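PDB 6G42: minor capsid protein from Cafeteriavirus-dependent mavirus, which serves as the penton protein of the virophage capsid, a single jelly-roll protein that assembles into pentamers and presumably occupies the fivefold vertices of the shell. Local coordinates for residues C[21-25]-C[290-294]; C[56-62]-C[247-253]; C[71-75]-C[159-165]. The contacts are given in a common frame with arbitrary orientation. Residue numbers count along the deposited sequence, not the author numbering.

Contact 1: C[21-25]-C[290-294]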
loop_
_atom_site.group_PDB
_atom_site.type_symbol
_atom_site.label_atom_id
_atom_site.label_comp_id
_atom_site.label_asym_id
_atom_site.label_seq_id
_atom_site.Cartn_x
_atom_site.Cartn_y
_atom_site.Cartn_z
ATOM N N LEU C 21 -30.343 2.231 -26.541
ATOM C CA LEU C 21 -29.687 0.924 -26.572
ATOM C C LEU C 21 -29.920 0.128 -25.272
ATOM O O LEU C 21 -30.283 -1.051 -25.311
ATOM C CB LEU C 21 -28.182 1.123 -26.819
ATOM C CG LEU C 21 -27.325 -0.074 -27.257
ATOM C CD1 LEU C 21 -27.600 -0.435 -28.708
ATOM C CD2 LEU C 21 -25.838 0.202 -27.059
ATOM N N ALA C 22 -29.718 0.786 -24.131
ATOM C CA ALA C 22 -29.755 0.140 -22.809
ATOM C C ALA C 22 -31.103 0.222 -22.089
ATOM O O ALA C 22 -31.388 -0.600 -21.209
ATOM C CB ALA C 22 -28.667 0.733 -21.922
ATOM N N GLY C 23 -31.913 1.220 -22.438
ATOM C CA GLY C 23 -33.192 1.469 -21.761
ATOM C C GLY C 23 -32.978 2.264 -20.484
ATOM O O GLY C 23 -31.850 2.349 -19.995
ATOM N N PRO C 24 -34.060 2.845 -19.926
ATOM C CA PRO C 24 -33.943 3.682 -18.722
ATOM C C PRO C 24 -33.428 2.887 -17.529
ATOM O O PRO C 24 -33.945 1.813 -17.258
ATOM C CB PRO C 24 -35.379 4.162 -18.482
ATOM C CG PRO C 24 -36.246 3.180 -19.181
ATOM C CD PRO C 24 -35.461 2.692 -20.356
ATOM N N ARG C 25 -32.396 3.396 -16.857
ATOM C CA ARG C 25 -31.689 2.663 -15.784
ATOM C C ARG C 25 -31.194 1.259 -16.191
ATOM O O ARG C 25 -31.039 0.376 -15.345
ATOM C CB ARG C 25 -32.568 2.556 -14.529
ATOM C CG ARG C 25 -33.062 3.887 -13.994
ATOM C CD ARG C 25 -33.198 3.843 -12.481
ATOM N NE ARG C 25 -33.642 5.121 -11.928
ATOM C CZ ARG C 25 -34.896 5.576 -11.951
ATOM N NH1 ARG C 25 -35.879 4.877 -12.517
ATOM N NH2 ARG C 25 -35.172 6.759 -11.408
ATOM N N THR C 290 -24.474 -6.116 -17.686
ATOM C CA THR C 290 -25.419 -5.348 -18.512
ATOM C C THR C 290 -25.070 -3.864 -18.572
ATOM O O THR C 290 -24.445 -3.332 -17.664
ATOM C CB THR C 290 -26.880 -5.537 -18.041
ATOM O OG1 THR C 290 -27.036 -5.028 -16.716
ATOM C CG2 THR C 290 -27.273 -7.016 -18.063
ATOM N N LEU C 291 -25.484 -3.216 -19.658
ATOM C CA LEU C 291 -25.227 -1.789 -19.894
ATOM C C LEU C 291 -26.215 -0.872 -19.155
ATOM O O LEU C 291 -27.391 -1.212 -18.972
ATOM C CB LEU C 291 -25.301 -1.472 -21.395
ATOM C CG LEU C 291 -24.258 -2.126 -22.301
ATOM C CD1 LEU C 291 -24.652 -2.017 -23.766
ATOM C CD2 LEU C 291 -22.897 -1.500 -22.078
ATOM N N LEU C 292 -25.701 0.281 -18.726
ATOM C CA LEU C 292 -26.512 1.447 -18.387
ATOM C C LEU C 292 -26.456 2.399 -19.587
ATOM O O LEU C 292 -25.642 2.203 -20.493
ATOM C CB LEU C 292 -25.970 2.141 -17.135
ATOM C CG LEU C 292 -25.854 1.284 -15.874
ATOM C CD1 LEU C 292 -25.175 2.059 -14.757
ATOM C CD2 LEU C 292 -27.222 0.793 -15.429
ATOM N N PRO C 293 -27.315 3.434 -19.609
ATOM C CA PRO C 293 -27.171 4.462 -20.647
ATOM C C PRO C 293 -25.815 5.195 -20.633
ATOM O O PRO C 293 -25.335 5.618 -21.691
ATOM C CB PRO C 293 -28.315 5.434 -20.334
ATOM C CG PRO C 293 -29.334 4.598 -19.659
ATOM C CD PRO C 293 -28.560 3.610 -18.840
ATOM N N GLN C 294 -25.204 5.290 -19.448
ATOM C CA GLN C 294 -23.975 6.055 -19.216
ATOM C C GLN C 294 -22.695 5.201 -19.265
ATOM O O GLN C 294 -21.601 5.718 -19.075
ATOM C CB GLN C 294 -24.065 6.757 -17.853
ATOM C CG GLN C 294 -25.354 7.552 -17.624
ATOM C CD GLN C 294 -26.517 6.719 -17.086
ATOM O OE1 GLN C 294 -26.484 5.491 -17.114
ATOM N NE2 GLN C 294 -27.554 7.393 -16.597
HETATM O O HOH W 1 -29.521 -2.594 -20.802
#

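Contact 2: C[56-62]-C[247-253]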
loop_
_atom_site.group_PDB
_atom_site.type_symbol
_atom_site.label_atom_id
_atom_site.label_comp_id
_atom_site.label_asym_id
_atom_site.label_seq_id
_atom_site.Cartn_x
_atom_site.Cartn_y
_atom_site.Cartn_z
ATOM N N PHE C 56 -8.715 -3.738 -19.037
ATOM C CA PHE C 56 -10.093 -3.321 -19.298
ATOM C C PHE C 56 -10.578 -2.285 -18.283
ATOM O O PHE C 56 -9.950 -2.076 -17.242
ATOM C CB PHE C 56 -11.062 -4.518 -19.427
ATOM C CG PHE C 56 -11.322 -5.275 -18.148
ATOM C CD1 PHE C 56 -12.230 -4.797 -17.204
ATOM C CD2 PHE C 56 -10.725 -6.509 -17.925
ATOM C CE1 PHE C 56 -12.488 -5.507 -16.041
ATOM C CE2 PHE C 56 -10.987 -7.229 -16.768
ATOM C CZ PHE C 56 -11.870 -6.729 -15.823
ATOM N N HIS C 57 -11.691 -1.637 -18.622
ATOM C CA HIS C 57 -12.329 -0.643 -17.757
ATOM C C HIS C 57 -13.851 -0.710 -17.903
ATOM O O HIS C 57 -14.379 -0.480 -18.981
ATOM C CB HIS C 57 -11.801 0.754 -18.095
ATOM C CG HIS C 57 -12.119 1.807 -17.073
ATOM N ND1 HIS C 57 -12.447 1.528 -15.764
ATOM C CD2 HIS C 57 -12.117 3.154 -17.172
ATOM C CE1 HIS C 57 -12.649 2.656 -15.110
ATOM N NE2 HIS C 57 -12.454 3.658 -15.941
ATOM N N LEU C 58 -14.537 -1.061 -16.821
ATOM C CA LEU C 58 -15.997 -1.151 -16.803
ATOM C C LEU C 58 -16.509 0.119 -16.135
ATOM O O LEU C 58 -16.743 0.160 -14.924
ATOM C CB LEU C 58 -16.463 -2.410 -16.055
ATOM C CG LEU C 58 -15.692 -3.704 -16.344
ATOM C CD1 LEU C 58 -16.257 -4.847 -15.520
ATOM C CD2 LEU C 58 -15.692 -4.066 -17.824
ATOM N N HIS C 59 -16.654 1.166 -16.940
ATOM C CA HIS C 59 -16.925 2.502 -16.417
ATOM C C HIS C 59 -18.401 2.853 -16.374
ATOM O O HIS C 59 -19.041 2.969 -17.407
ATOM C CB HIS C 59 -16.177 3.527 -17.256
ATOM C CG HIS C 59 -16.106 4.876 -16.632
ATOM N ND1 HIS C 59 -15.785 5.065 -15.307
ATOM C CD2 HIS C 59 -16.303 6.107 -17.156
ATOM C CE1 HIS C 59 -15.792 6.357 -15.039
ATOM N NE2 HIS C 59 -16.098 7.011 -16.145
ATOM N N LYS C 60 -18.900 3.076 -15.156
ATOM C CA LYS C 60 -20.315 3.323 -14.872
ATOM C C LYS C 60 -21.211 2.128 -15.211
ATOM O O LYS C 60 -21.935 2.107 -16.219
ATOM C CB LYS C 60 -20.812 4.619 -15.508
ATOM C CG LYS C 60 -19.883 5.774 -15.218
ATOM C CD LYS C 60 -20.451 7.089 -15.687
ATOM C CE LYS C 60 -19.368 8.144 -15.682
ATOM N NZ LYS C 60 -19.949 9.474 -15.981
ATOM N N ILE C 61 -21.130 1.142 -14.323
ATOM C CA ILE C 61 -21.983 -0.043 -14.332
ATOM C C ILE C 61 -22.638 -0.198 -12.968
ATOM O O ILE C 61 -22.272 0.501 -12.020
ATOM C CB ILE C 61 -21.174 -1.315 -14.616
ATOM C CG1 ILE C 61 -20.116 -1.530 -13.526
ATOM C CG2 ILE C 61 -20.521 -1.220 -15.985
ATOM C CD1 ILE C 61 -19.564 -2.925 -13.513
ATOM N N ARG C 62 -23.587 -1.129 -12.875
ATOM C CA ARG C 62 -24.261 -1.442 -11.609
ATOM C C ARG C 62 -24.055 -2.907 -11.248
ATOM O O ARG C 62 -24.101 -3.773 -12.119
ATOM C CB ARG C 62 -25.753 -1.137 -11.702
ATOM C CG ARG C 62 -26.370 -0.819 -10.355
ATOM C CD ARG C 62 -27.881 -0.880 -10.384
ATOM N NE ARG C 62 -28.458 -0.388 -9.133
ATOM C CZ ARG C 62 -29.743 -0.489 -8.790
ATOM N NH1 ARG C 62 -30.629 -1.077 -9.600
ATOM N NH2 ARG C 62 -30.153 -0.003 -7.618
ATOM N N ASP C 247 -23.413 0.281 -5.044
ATOM C CA ASP C 247 -23.907 -0.541 -6.159
ATOM C C ASP C 247 -23.360 -0.073 -7.511
ATOM O O ASP C 247 -23.095 -0.902 -8.388
ATOM C CB ASP C 247 -25.445 -0.680 -6.181
ATOM C CG ASP C 247 -26.195 0.643 -5.991
ATOM O OD1 ASP C 247 -25.691 1.558 -5.299
ATOM O OD2 ASP C 247 -27.328 0.746 -6.508
ATOM N N TYR C 248 -23.181 1.237 -7.679
ATOM C CA TYR C 248 -22.613 1.787 -8.912
ATOM C C TYR C 248 -21.090 1.874 -8.815
ATOM O O TYR C 248 -20.558 2.483 -7.887
ATOM C CB TYR C 248 -23.204 3.156 -9.220
ATOM C CG TYR C 248 -24.673 3.113 -9.558
ATOM C CD1 TYR C 248 -25.630 3.075 -8.548
ATOM C CD2 TYR C 248 -25.114 3.115 -10.888
ATOM C CE1 TYR C 248 -26.982 3.038 -8.842
ATOM C CE2 TYR C 248 -26.470 3.076 -11.194
ATOM C CZ TYR C 248 -27.403 3.039 -10.164
ATOM O OH TYR C 248 -28.757 2.997 -10.424
ATOM N N ASN C 249 -20.406 1.269 -9.785
ATOM C CA ASN C 249 -18.956 1.111 -9.744
ATOM C C ASN C 249 -18.273 1.479 -11.061
ATOM O O ASN C 249 -18.898 1.566 -12.119
ATOM C CB ASN C 249 -18.584 -0.331 -9.369
ATOM C CG ASN C 249 -18.991 -0.689 -7.952
ATOM O OD1 ASN C 249 -18.341 -0.292 -6.990
ATOM N ND2 ASN C 249 -20.071 -1.443 -7.814
ATOM N N SER C 250 -16.969 1.705 -10.946
ATOM C CA SER C 250 -16.075 1.933 -12.065
ATOM C C SER C 250 -14.915 0.979 -11.811
ATOM O O SER C 250 -14.139 1.188 -10.888
ATOM C CB SER C 250 -15.610 3.391 -12.079
ATOM O OG SER C 250 -14.736 3.654 -13.159
ATOM N N ILE C 251 -14.832 -0.086 -12.601
ATOM C CA ILE C 251 -13.911 -1.191 -12.329
ATOM C C ILE C 251 -12.762 -1.214 -13.329
ATOM O O ILE C 251 -12.953 -1.544 -14.492
ATOM C CB ILE C 251 -14.650 -2.536 -12.322
ATOM C CG1 ILE C 251 -15.687 -2.537 -11.188
ATOM C CG2 ILE C 251 -13.663 -3.686 -12.141
ATOM C CD1 ILE C 251 -16.616 -3.734 -11.172
ATOM N N LEU C 252 -11.571 -0.871 -12.848
ATOM C CA LEU C 252 -10.357 -0.863 -13.655
ATOM C C LEU C 252 -9.518 -2.122 -13.395
ATOM O O LEU C 252 -9.354 -2.546 -12.244
ATOM C CB LEU C 252 -9.538 0.388 -13.326
ATOM C CG LEU C 252 -8.231 0.628 -14.078
ATOM C CD1 LEU C 252 -8.500 0.818 -15.566
ATOM C CD2 LEU C 252 -7.518 1.839 -13.493
ATOM N N PHE C 253 -9.016 -2.718 -14.480
ATOM C CA PHE C 253 -8.040 -3.808 -14.416
ATOM C C PHE C 253 -6.841 -3.499 -15.325
ATOM O O PHE C 253 -7.013 -3.055 -16.461
ATOM C CB PHE C 253 -8.679 -5.143 -14.809
ATOM C CG PHE C 253 -7.678 -6.247 -15.021
ATOM C CD1 PHE C 253 -6.982 -6.783 -13.945
ATOM C CD2 PHE C 253 -7.401 -6.725 -16.297
ATOM C CE1 PHE C 253 -6.044 -7.787 -14.134
ATOM C CE2 PHE C 253 -6.466 -7.732 -16.488
ATOM C CZ PHE C 253 -5.785 -8.263 -15.406
#

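Contact 3: C[71-75]-C[159-165]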
loop_
_atom_site.group_PDB
_atom_site.type_symbol
_atom_site.label_atom_id
_atom_site.label_comp_id
_atom_site.label_asym_id
_atom_site.label_seq_id
_atom_site.Cartn_x
_atom_site.Cartn_y
_atom_site.Cartn_z
ATOM N N HIS C 71 -28.814 -17.564 1.237
ATOM C CA HIS C 71 -28.755 -17.472 2.703
ATOM C C HIS C 71 -30.064 -17.938 3.349
ATOM O O HIS C 71 -31.145 -17.669 2.829
ATOM C CB HIS C 71 -28.466 -16.032 3.138
ATOM C CG HIS C 71 -27.358 -15.372 2.372
ATOM N ND1 HIS C 71 -26.042 -15.410 2.778
ATOM C CD2 HIS C 71 -27.376 -14.651 1.227
ATOM C CE1 HIS C 71 -25.297 -14.746 1.911
ATOM N NE2 HIS C 71 -26.082 -14.272 0.962
ATOM N N ASP C 72 -29.950 -18.627 4.485
ATOM C CA ASP C 72 -31.103 -19.070 5.283
ATOM C C ASP C 72 -30.998 -18.502 6.696
ATOM O O ASP C 72 -30.625 -19.204 7.635
ATOM C CB ASP C 72 -31.171 -20.604 5.336
ATOM C CG ASP C 72 -31.372 -21.236 3.966
ATOM O OD1 ASP C 72 -32.233 -20.761 3.191
ATOM O OD2 ASP C 72 -30.673 -22.228 3.667
ATOM N N TYR C 73 -31.328 -17.223 6.835
ATOM C CA TYR C 73 -31.200 -16.531 8.119
ATOM C C TYR C 73 -32.403 -16.789 9.021
ATOM O O TYR C 73 -33.513 -17.010 8.538
ATOM C CB TYR C 73 -31.014 -15.016 7.921
ATOM C CG TYR C 73 -29.739 -14.577 7.200
ATOM C CD1 TYR C 73 -28.598 -15.395 7.138
ATOM C CD2 TYR C 73 -29.666 -13.313 6.612
ATOM C CE1 TYR C 73 -27.448 -14.973 6.485
ATOM C CE2 TYR C 73 -28.518 -12.884 5.960
ATOM C CZ TYR C 73 -27.412 -13.717 5.895
ATOM O OH TYR C 73 -26.273 -13.297 5.249
ATOM N N GLN C 74 -32.155 -16.759 10.332
ATOM C CA GLN C 74 -33.191 -16.833 11.365
ATOM C C GLN C 74 -32.737 -16.059 12.594
ATOM O O GLN C 74 -31.633 -16.288 13.093
ATOM C CB GLN C 74 -33.456 -18.272 11.813
ATOM C CG GLN C 74 -34.108 -19.182 10.787
ATOM C CD GLN C 74 -34.458 -20.556 11.351
ATOM O OE1 GLN C 74 -34.579 -20.739 12.567
ATOM N NE2 GLN C 74 -34.624 -21.533 10.461
ATOM N N VAL C 75 -33.591 -15.161 13.079
ATOM C CA VAL C 75 -33.381 -14.508 14.382
ATOM C C VAL C 75 -34.273 -15.153 15.440
ATOM O O VAL C 75 -35.167 -15.934 15.119
ATOM C CB VAL C 75 -33.594 -12.973 14.352
ATOM C CG1 VAL C 75 -32.515 -12.314 13.509
ATOM C CG2 VAL C 75 -34.984 -12.585 13.859
ATOM N N ASN C 159 -28.951 -17.664 14.132
ATOM C CA ASN C 159 -28.673 -19.036 13.664
ATOM C C ASN C 159 -27.310 -19.087 12.955
ATOM O O ASN C 159 -26.644 -18.061 12.826
ATOM C CB ASN C 159 -29.815 -19.582 12.788
ATOM C CG ASN C 159 -29.859 -18.967 11.401
ATOM O OD1 ASN C 159 -29.450 -17.829 11.199
ATOM N ND2 ASN C 159 -30.395 -19.713 10.442
ATOM N N ASP C 160 -26.904 -20.266 12.493
ATOM C CA ASP C 160 -25.539 -20.455 11.995
ATOM C C ASP C 160 -25.195 -19.675 10.716
ATOM O O ASP C 160 -24.042 -19.295 10.532
ATOM C CB ASP C 160 -25.219 -21.941 11.802
ATOM C CG ASP C 160 -23.716 -22.214 11.743
ATOM O OD1 ASP C 160 -22.970 -21.658 12.581
ATOM O OD2 ASP C 160 -23.284 -22.979 10.849
ATOM N N ASP C 161 -26.169 -19.439 9.839
ATOM C CA ASP C 161 -25.933 -18.589 8.658
ATOM C C ASP C 161 -25.740 -17.115 9.041
ATOM O O ASP C 161 -24.866 -16.445 8.489
ATOM C CB ASP C 161 -27.044 -18.751 7.613
ATOM C CG ASP C 161 -26.876 -20.014 6.757
ATOM O OD1 ASP C 161 -26.185 -20.966 7.190
ATOM O OD2 ASP C 161 -27.443 -20.055 5.641
ATOM N N MET C 162 -26.547 -16.626 9.981
ATOM C CA MET C 162 -26.384 -15.276 10.541
ATOM C C MET C 162 -25.059 -15.146 11.295
ATOM O O MET C 162 -24.314 -14.192 11.093
ATOM C CB MET C 162 -27.543 -14.942 11.486
ATOM C CG MET C 162 -28.860 -14.637 10.786
ATOM S SD MET C 162 -28.957 -12.941 10.187
ATOM C CE MET C 162 -29.252 -12.068 11.720
ATOM N N ARG C 163 -24.789 -16.113 12.165
ATOM C CA ARG C 163 -23.525 -16.210 12.902
ATOM C C ARG C 163 -22.313 -15.992 11.995
ATOM O O ARG C 163 -21.468 -15.148 12.275
ATOM C CB ARG C 163 -23.441 -17.586 13.578
ATOM C CG ARG C 163 -22.101 -17.966 14.203
ATOM C CD ARG C 163 -21.810 -17.158 15.446
ATOM N NE ARG C 163 -20.699 -17.740 16.203
ATOM C CZ ARG C 163 -19.421 -17.373 16.118
ATOM N NH1 ARG C 163 -19.020 -16.397 15.295
ATOM N NH2 ARG C 163 -18.520 -17.995 16.873
ATOM N N VAL C 164 -22.245 -16.754 10.908
ATOM C CA VAL C 164 -21.095 -16.714 10.003
ATOM C C VAL C 164 -20.992 -15.361 9.292
ATOM O O VAL C 164 -19.930 -14.726 9.311
ATOM C CB VAL C 164 -21.107 -17.894 8.993
ATOM C CG1 VAL C 164 -19.975 -17.776 7.980
ATOM C CG2 VAL C 164 -20.957 -19.216 9.728
ATOM N N ASP C 165 -22.088 -14.916 8.683
ATOM C CA ASP C 165 -22.072 -13.682 7.885
ATOM C C ASP C 165 -21.990 -12.393 8.708
ATOM O O ASP C 165 -21.602 -11.355 8.169
ATOM C CB ASP C 165 -23.262 -13.646 6.924
ATOM C CG ASP C 165 -23.138 -14.665 5.792
ATOM O OD1 ASP C 165 -22.124 -15.398 5.715
ATOM O OD2 ASP C 165 -24.064 -14.733 4.962
#

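Contact 1: C[21-25]-C[290-294]
The end of helix 19-22 and the bend that follows it lie against an irregular loop, with the closest CA atoms, those of Ala-22 and Pro-293, 5.5 Å apart. Both segments are connections of the single jelly-roll: 21-25 follows strand 8-15, whereas the loop 290-294 leads into strand 296-305, its neighbour in the sheet. Ala-22 ends the helix, and Gly-23 leaves it with a positive phi of 82°, a conformation easiest without a side chain; a CB here would also crowd the ring of Pro-24. No direct hydrogen bond joins the two segments. Instead, one water donates to two carbonyls, Ala-22 O at 2.8 Å and Leu-291 O at 3.1 Å, bridging two acceptors that could not pair with each other.

The side-chain packing is apolar and small in scale. Ala-22 points its methyl toward the loop, and a group this small lets the backbone come close: Ala-22 CB lies 3.6 Å from Leu-292 C and 4.1 Å from Leu-291 CB. Leu-21 extends the patch, its CD2 meeting Leu-291 CD1 at 4.1 Å. Pro-293, rigid and without an amide hydrogen to satisfy, suits a place where its ring packs against the backbone of the bend at Gly-23. Arg-25 meets the loop through its backbone; its CB points away from it, and NH1 hydrogen-bonds to the carbonyl of Asp-175 of the second subunit, so the bend also serves the pentamer interface. Leu-292 CD2 packs 3.8 Å from Arg-25 O, and Pro-293 CG rests 3.4 Å from Gly-23 O.

Contact 2: C[56-62]-C[247-253]
Phe-56 opens this antiparallel pairing of jelly-roll strands 49-62 and 248-264 as a hydrogen-bonded pair with Phe-253: Phe-253 N to Phe-56 O is 3.0 Å, and Phe-253 CB sits over the Phe-56 ring. His-57, on the other face, takes Leu-252 CD1 over its ring, while its NE2 reaches Tyr-282 of the second subunit. Leu-58 exchanges backbone bonds with Ile-251, and their CB atoms touch at 4.2 Å on the face turned into the sandwich. His-59 ND1 shares a 2.8 Å hydrogen bond with Ser-250 OG. At Lys-60 (phi 64°) a G1 beta bulge sets Lys-60 and Ile-61 opposite Asn-249 and turns the strand, sending the lysine to Phe-197 O and Asp-165 of the second subunit. Ile-61 then regains the ladder with Asn-249, and Arg-62 lays CG on the Tyr-248 ring while NE and NH2 form a salt bridge to Asp-247 OD2. The chemistry largely divides by face: Phe-56, Leu-58, Ile-61 and Ile-251 suit the sandwich interior (Asn-249, near the strand end, excepted), the histidines the neighbouring subunit.

Contact 3: C[71-75]-C[159-165]
Asn-159, the N-cap of helix 160-165, spends almost every polar atom it has on this contact. Its ND2 donates to Asp-72 O at 2.9 Å, its backbone N donates to Gln-74 O at 3.2 Å, and its OD1 accepts two weak bonds, from Gln-74 N at 3.0 Å and from Met-162 N at 3.4 Å, the latter being the capping bond. Asparagine suits the place because its amide can donate and accept at once. Another backbone amide, Asp-72 N, donates to Asp-161 OD2 at 3.1 Å. All this lies in the domain inserted between jelly-roll strands 49-62 and 201-207, where the helix start is pinned to the entry of strand 74-79. Tyr-73 OH donates to Asp-165 OD2 at 2.7 Å, and Met-162 SD sits over one face of the same ring, 3.9 Å from its centroid, a Met-aromatic contact; Met-162 CE continues to Val-75 CG1 at 3.7 Å. The second carboxylate oxygens look to the third subunit: Asp-161 OD1 accepts from its Gln-294, and Asp-165 OD1 makes a salt bridge with its Lys-60. Gln-74 OE1 is bonded to Tyr-178 OH.

Overall arrangement
Contact 2 is the buried one, a backbone ladder in the jelly-roll; contacts 1 and 3 are only partly buried and join connecting segments or a helix start. Contacts 1 and 2 are neighbours, their centres 14 Å apart, and they meet where Leu-292 CD1 packs 3.6 Å from Lys-60 O. Contact 3 lies in the inserted domain, its centre about 31 Å from that of contact 2 and 35 Å from that of contact 1. Contact 1 is mostly apolar with one bridging water, whereas contact 3 relies on side-chain amide and carboxylates. In the pentamer the region of contacts 1 and 2 in one subunit faces contact 3 of its neighbour, so elements far apart within a chain become adjacent between chains.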